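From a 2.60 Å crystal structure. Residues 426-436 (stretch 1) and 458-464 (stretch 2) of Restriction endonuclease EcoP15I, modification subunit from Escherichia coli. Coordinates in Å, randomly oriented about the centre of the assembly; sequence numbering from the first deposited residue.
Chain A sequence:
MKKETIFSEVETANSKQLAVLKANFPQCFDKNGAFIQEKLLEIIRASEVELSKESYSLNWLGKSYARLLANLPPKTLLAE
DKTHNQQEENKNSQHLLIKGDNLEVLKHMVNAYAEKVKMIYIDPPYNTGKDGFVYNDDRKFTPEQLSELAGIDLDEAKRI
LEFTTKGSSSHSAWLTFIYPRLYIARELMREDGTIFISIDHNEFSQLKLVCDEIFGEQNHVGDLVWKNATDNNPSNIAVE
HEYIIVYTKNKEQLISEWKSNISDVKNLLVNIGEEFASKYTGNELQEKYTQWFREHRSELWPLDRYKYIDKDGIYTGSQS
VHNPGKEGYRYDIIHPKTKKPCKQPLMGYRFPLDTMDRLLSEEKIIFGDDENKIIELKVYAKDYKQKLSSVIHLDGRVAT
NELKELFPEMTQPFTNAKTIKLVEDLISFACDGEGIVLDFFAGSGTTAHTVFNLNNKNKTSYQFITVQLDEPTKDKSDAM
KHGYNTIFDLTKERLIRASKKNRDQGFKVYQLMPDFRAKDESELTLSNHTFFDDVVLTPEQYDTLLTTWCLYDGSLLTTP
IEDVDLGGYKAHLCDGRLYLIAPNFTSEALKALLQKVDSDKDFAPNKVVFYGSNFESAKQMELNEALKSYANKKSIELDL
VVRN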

ATOM      1  N   LEU A 426      -5.498 -17.015  -3.346  1.00 38.84           N
ATOM      2  CA  LEU A 426      -5.360 -15.595  -3.002  1.00 37.36           C
ATOM      3  C   LEU A 426      -6.668 -15.036  -2.471  1.00 39.23           C
ATOM      4  O   LEU A 426      -6.644 -14.271  -1.507  1.00 39.93           O
ATOM      5  CB  LEU A 426      -4.890 -14.723  -4.180  1.00 37.95           C
ATOM      6  CG  LEU A 426      -3.864 -15.248  -5.180  1.00 42.56           C
ATOM      7  CD1 LEU A 426      -3.610 -14.201  -6.258  1.00 42.19           C
ATOM      8  CD2 LEU A 426      -2.568 -15.672  -4.500  1.00 43.72           C
ATOM      9  N   ILE A 427      -7.810 -15.402  -3.090  1.00 35.38           N
ATOM     10  CA  ILE A 427      -9.137 -14.991  -2.598  1.00 35.58           C
ATOM     11  C   ILE A 427      -9.379 -15.597  -1.200  1.00 41.18           C
ATOM     12  O   ILE A 427      -9.760 -14.869  -0.278  1.00 42.09           O
ATOM     13  CB  ILE A 427     -10.290 -15.265  -3.596  1.00 38.15           C
ATOM     14  CG1 ILE A 427     -10.102 -14.436  -4.892  1.00 37.22           C
ATOM     15  CG2 ILE A 427     -11.652 -14.974  -2.937  1.00 39.63           C
ATOM     16  CD1 ILE A 427     -11.060 -14.746  -6.037  1.00 39.92           C
ATOM     17  N   SER A 428      -9.076 -16.893  -1.024  1.00 37.80           N
ATOM     18  CA  SER A 428      -9.210 -17.554   0.285  1.00 37.54           C
ATOM     19  C   SER A 428      -8.366 -16.879   1.377  1.00 40.64           C
ATOM     20  O   SER A 428      -8.863 -16.740   2.490  1.00 39.65           O
ATOM     21  CB  SER A 428      -8.869 -19.040   0.198  1.00 39.17           C
ATOM     22  OG  SER A 428      -9.705 -19.731  -0.715  1.00 45.42           O
ATOM     23  N   PHE A 429      -7.089 -16.487   1.072  1.00 36.28           N
ATOM     24  CA  PHE A 429      -6.200 -15.825   2.059  1.00 34.15           C
ATOM     25  C   PHE A 429      -6.660 -14.410   2.397  1.00 38.78           C
ATOM     26  O   PHE A 429      -6.913 -14.133   3.582  1.00 38.54           O
ATOM     27  CB  PHE A 429      -4.722 -15.800   1.604  1.00 34.31           C
ATOM     28  CG  PHE A 429      -4.001 -17.115   1.757  1.00 34.06           C
ATOM     29  CD1 PHE A 429      -3.801 -17.675   3.012  1.00 35.15           C
ATOM     30  CD2 PHE A 429      -3.556 -17.814   0.642  1.00 35.72           C
ATOM     31  CE1 PHE A 429      -3.177 -18.912   3.151  1.00 36.45           C
ATOM     32  CE2 PHE A 429      -2.957 -19.074   0.775  1.00 37.80           C
ATOM     33  CZ  PHE A 429      -2.749 -19.604   2.031  1.00 35.68           C
ATOM     34  N   ALA A 430      -6.759 -13.514   1.362  1.00 34.19           N
ATOM     35  CA  ALA A 430      -7.128 -12.107   1.568  1.00 34.64           C
ATOM     36  C   ALA A 430      -8.480 -11.943   2.231  1.00 41.26           C
ATOM     37  O   ALA A 430      -8.574 -11.295   3.280  1.00 41.36           O
ATOM     38  CB  ALA A 430      -7.045 -11.318   0.266  1.00 35.13           C
ATOM     39  N   CYS A 431      -9.506 -12.584   1.664  1.00 39.88           N
ATOM     40  CA  CYS A 431     -10.872 -12.561   2.176  1.00 41.22           C
ATOM     41  C   CYS A 431     -11.054 -13.760   3.101  1.00 51.25           C
ATOM     42  O   CYS A 431     -10.373 -14.764   2.923  1.00 53.59           O
ATOM     43  CB  CYS A 431     -11.848 -12.620   1.008  1.00 40.80           C
ATOM     44  SG  CYS A 431     -11.615 -11.321  -0.230  1.00 44.05           S
ATOM     45  N   ASP A 432     -11.957 -13.717   4.055  1.00 49.53           N
ATOM     46  CA  ASP A 432     -12.068 -14.943   4.862  1.00 50.43           C
ATOM     47  C   ASP A 432     -13.492 -15.530   4.825  1.00 52.79           C
ATOM     48  O   ASP A 432     -14.175 -15.580   5.852  1.00 52.34           O
ATOM     49  CB  ASP A 432     -11.508 -14.747   6.285  1.00 53.52           C
ATOM     50  CG  ASP A 432     -10.819 -15.971   6.869  1.00 73.41           C
ATOM     51  OD1 ASP A 432      -9.829 -16.446   6.259  1.00 76.26           O
ATOM     52  OD2 ASP A 432     -11.234 -16.423   7.965  1.00 81.31           O
ATOM     53  N   GLY A 433     -13.919 -15.938   3.622  1.00 47.57           N
ATOM     54  CA  GLY A 433     -15.250 -16.486   3.372  1.00 46.90           C
ATOM     55  C   GLY A 433     -16.318 -15.464   3.029  1.00 49.43           C
ATOM     56  O   GLY A 433     -17.428 -15.836   2.657  1.00 49.93           O
ATOM     57  N   GLU A 434     -15.984 -14.177   3.110  1.00 45.59           N
ATOM     58  CA  GLU A 434     -16.888 -13.034   2.865  1.00 45.16           C
ATOM     59  C   GLU A 434     -16.132 -11.890   2.156  1.00 44.07           C
ATOM     60  O   GLU A 434     -14.937 -11.723   2.383  1.00 41.95           O
ATOM     61  CB  GLU A 434     -17.453 -12.565   4.243  1.00 46.82           C
ATOM     62  CG  GLU A 434     -17.664 -11.066   4.466  1.00 64.25           C
ATOM     63  CD  GLU A 434     -16.472 -10.177   4.804  1.00 87.08           C
ATOM     64  OE1 GLU A 434     -15.431 -10.706   5.254  1.00 92.88           O
ATOM     65  OE2 GLU A 434     -16.588  -8.942   4.619  1.00 70.16           O
ATOM     66  N   GLY A 435     -16.848 -11.084   1.371  1.00 39.07           N
ATOM     67  CA  GLY A 435     -16.266  -9.912   0.726  1.00 36.76           C
ATOM     68  C   GLY A 435     -16.448  -9.774  -0.759  1.00 37.81           C
ATOM     69  O   GLY A 435     -16.655 -10.756  -1.469  1.00 38.31           O
ATOM     70  N   ILE A 436     -16.342  -8.533  -1.230  1.00 33.50           N
ATOM     71  CA  ILE A 436     -16.458  -8.154  -2.635  1.00 33.00           C
ATOM     72  C   ILE A 436     -15.098  -8.376  -3.287  1.00 37.61           C
ATOM     73  O   ILE A 436     -14.085  -7.923  -2.751  1.00 37.74           O
ATOM     74  CB  ILE A 436     -16.969  -6.679  -2.743  1.00 36.23           C
ATOM     75  CG1 ILE A 436     -18.472  -6.563  -2.354  1.00 35.38           C
ATOM     76  CG2 ILE A 436     -16.669  -6.037  -4.103  1.00 36.59           C
ATOM     77  CD1 ILE A 436     -19.010  -5.112  -2.110  1.00 31.05           C
ATOM     78  N   ASN A 458     -18.871 -23.856   1.023  1.00 60.53           N
ATOM     79  CA  ASN A 458     -18.959 -22.786   1.987  1.00 61.48           C
ATOM     80  C   ASN A 458     -18.894 -23.270   3.412  1.00 65.29           C
ATOM     81  O   ASN A 458     -19.203 -24.408   3.692  1.00 64.94           O
ATOM     82  CB  ASN A 458     -20.181 -21.923   1.724  1.00 62.64           C
ATOM     83  N   LYS A 459     -18.389 -22.422   4.295  1.00 61.09           N
ATOM     84  CA  LYS A 459     -18.977 -21.129   4.674  1.00 60.44           C
ATOM     85  C   LYS A 459     -18.457 -19.940   3.870  1.00 62.37           C
ATOM     86  O   LYS A 459     -17.723 -19.101   4.372  1.00 61.74           O
ATOM     87  CB  LYS A 459     -18.747 -20.850   6.156  1.00 62.73           C
ATOM     88  CG  LYS A 459     -19.644 -21.600   7.098  1.00 70.71           C
ATOM     89  CD  LYS A 459     -18.915 -21.877   8.393  1.00 75.04           C
ATOM     90  CE  LYS A 459     -17.877 -22.953   8.209  1.00 82.40           C
ATOM     91  NZ  LYS A 459     -16.510 -22.389   8.325  1.00 88.24           N
ATOM     92  N   THR A 460     -18.880 -19.866   2.630  1.00 56.66           N
ATOM     93  CA  THR A 460     -18.293 -18.988   1.614  1.00 55.07           C
ATOM     94  C   THR A 460     -19.366 -18.320   0.756  1.00 55.09           C
ATOM     95  O   THR A 460     -20.156 -18.988   0.089  1.00 52.50           O
ATOM     96  CB  THR A 460     -17.231 -19.756   0.790  1.00 58.67           C
ATOM     97  OG1 THR A 460     -16.144 -20.125   1.642  1.00 58.41           O
ATOM     98  CG2 THR A 460     -16.702 -18.961  -0.355  1.00 51.69           C
ATOM     99  N   SER A 461     -19.371 -16.982   0.784  1.00 51.74           N
ATOM    100  CA  SER A 461     -20.293 -16.150   0.017  1.00 50.26           C
ATOM    101  C   SER A 461     -19.626 -14.834  -0.362  1.00 49.00           C
ATOM    102  O   SER A 461     -19.950 -13.782   0.185  1.00 48.39           O
ATOM    103  CB  SER A 461     -21.607 -15.930   0.771  1.00 53.57           C
ATOM    104  OG  SER A 461     -21.364 -15.301   2.020  1.00 63.15           O
ATOM    105  N   TYR A 462     -18.685 -14.900  -1.309  1.00 42.95           N
ATOM    106  CA  TYR A 462     -18.057 -13.691  -1.842  1.00 41.53           C
ATOM    107  C   TYR A 462     -18.977 -13.175  -2.951  1.00 44.96           C
ATOM    108  O   TYR A 462     -19.816 -13.921  -3.450  1.00 45.02           O
ATOM    109  CB  TYR A 462     -16.670 -13.965  -2.462  1.00 41.52           C
ATOM    110  CG  TYR A 462     -15.718 -14.772  -1.613  1.00 43.09           C
ATOM    111  CD1 TYR A 462     -15.126 -14.223  -0.474  1.00 44.78           C
ATOM    112  CD2 TYR A 462     -15.328 -16.052  -1.995  1.00 43.35           C
ATOM    113  CE1 TYR A 462     -14.239 -14.963   0.310  1.00 41.64           C
ATOM    114  CE2 TYR A 462     -14.415 -16.783  -1.238  1.00 43.91           C
ATOM    115  CZ  TYR A 462     -13.893 -16.242  -0.073  1.00 44.09           C
ATOM    116  OH  TYR A 462     -13.018 -16.971   0.683  1.00 44.17           O
ATOM    117  N   GLN A 463     -18.819 -11.911  -3.348  1.00 40.11           N
ATOM    118  CA  GLN A 463     -19.583 -11.370  -4.459  1.00 38.77           C
ATOM    119  C   GLN A 463     -18.562 -10.912  -5.469  1.00 41.71           C
ATOM    120  O   GLN A 463     -17.553 -10.311  -5.107  1.00 42.24           O
ATOM    121  CB  GLN A 463     -20.446 -10.189  -4.024  1.00 39.71           C
ATOM    122  CG  GLN A 463     -21.226 -10.440  -2.755  1.00 41.82           C
ATOM    123  CD  GLN A 463     -21.519  -9.138  -2.084  1.00 61.65           C
ATOM    124  OE1 GLN A 463     -22.384  -8.363  -2.526  1.00 57.53           O
ATOM    125  NE2 GLN A 463     -20.766  -8.856  -1.024  1.00 53.26           N
ATOM    126  N   PHE A 464     -18.778 -11.216  -6.722  1.00 37.41           N
ATOM    127  CA  PHE A 464     -17.828 -10.755  -7.710  1.00 36.95           C
ATOM    128  C   PHE A 464     -18.373  -9.557  -8.479  1.00 40.37           C
ATOM    129  O   PHE A 464     -19.575  -9.473  -8.745  1.00 40.74           O
ATOM    130  CB  PHE A 464     -17.376 -11.903  -8.659  1.00 38.48           C
ATOM    131  CG  PHE A 464     -18.330 -12.358  -9.752  1.00 40.43           C
ATOM    132  CD1 PHE A 464     -18.601 -11.541 -10.853  1.00 43.29           C
ATOM    133  CD2 PHE A 464     -18.864 -13.645  -9.741  1.00 43.20           C
ATOM    134  CE1 PHE A 464     -19.457 -11.971 -11.880  1.00 44.36           C
ATOM    135  CE2 PHE A 464     -19.714 -14.077 -10.772  1.00 45.74           C
ATOM    136  CZ  PHE A 464     -20.001 -13.241 -11.835  1.00 43.40           C
TER
HETATM  137  O   HOH W   1     -19.540 -11.193   1.161  1.00 38.15           O

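A water molecule sits where two parallel strands would be expected to bond directly. It accepts a hydrogen bond from G435 N at 2.7 Å and donates one to S461 O at 2.8 Å, joining backbone groups that are too far apart to meet, since G435 N and S461 O lie 4.3 Å from each other. The strands have not separated altogether. On one side of the water S461 N donates to G433 O (2.9 Å, nearly straight at 172°), and on the other Q463 N donates to G435 O (3.1 Å). T460 CA also makes a CA-H...O contact with G433 O at 3.4 Å, and Y462 CA one with G435 O at 3.3 Å.

Both glycines suit their places. G433 has a positive phi of 89°, which favours glycine, and a CB here would stand 2.7 Å from K459 O, a clash. At G435 the backbone angles would jam a CB against the carbonyl oxygen of E434.

Y462 gives up more surface to the other stretch than any other residue, and its aromatic ring reaches across to the helix of the other stretch and the residue that follows it. I427 CG2 lies 3.8 Å from the centroid of the Y462 ring, only 14° off the normal, so a methyl group packs on one face in a CH-pi contact; G433 O lies over the opposite face. C431, the first residue to leave helical geometry, brings its CB to 3.4 Å from Y462 CE1, approaching the ring obliquely, an apolar contact. Tyrosine adds to this apolar packing a polar tip: G433 N donates to Y462 OH at 3.2 Å, with a bent angle of 136°, so the hydroxyl satisfies a backbone amide in the turn.

I436 and Q463, paired in parallel register, project to the same face of the sheet, where the end of the long glutamine side chain reaches the isoleucine; I436 CA also makes a CA-H...O contact with Q463 O at 3.5 Å.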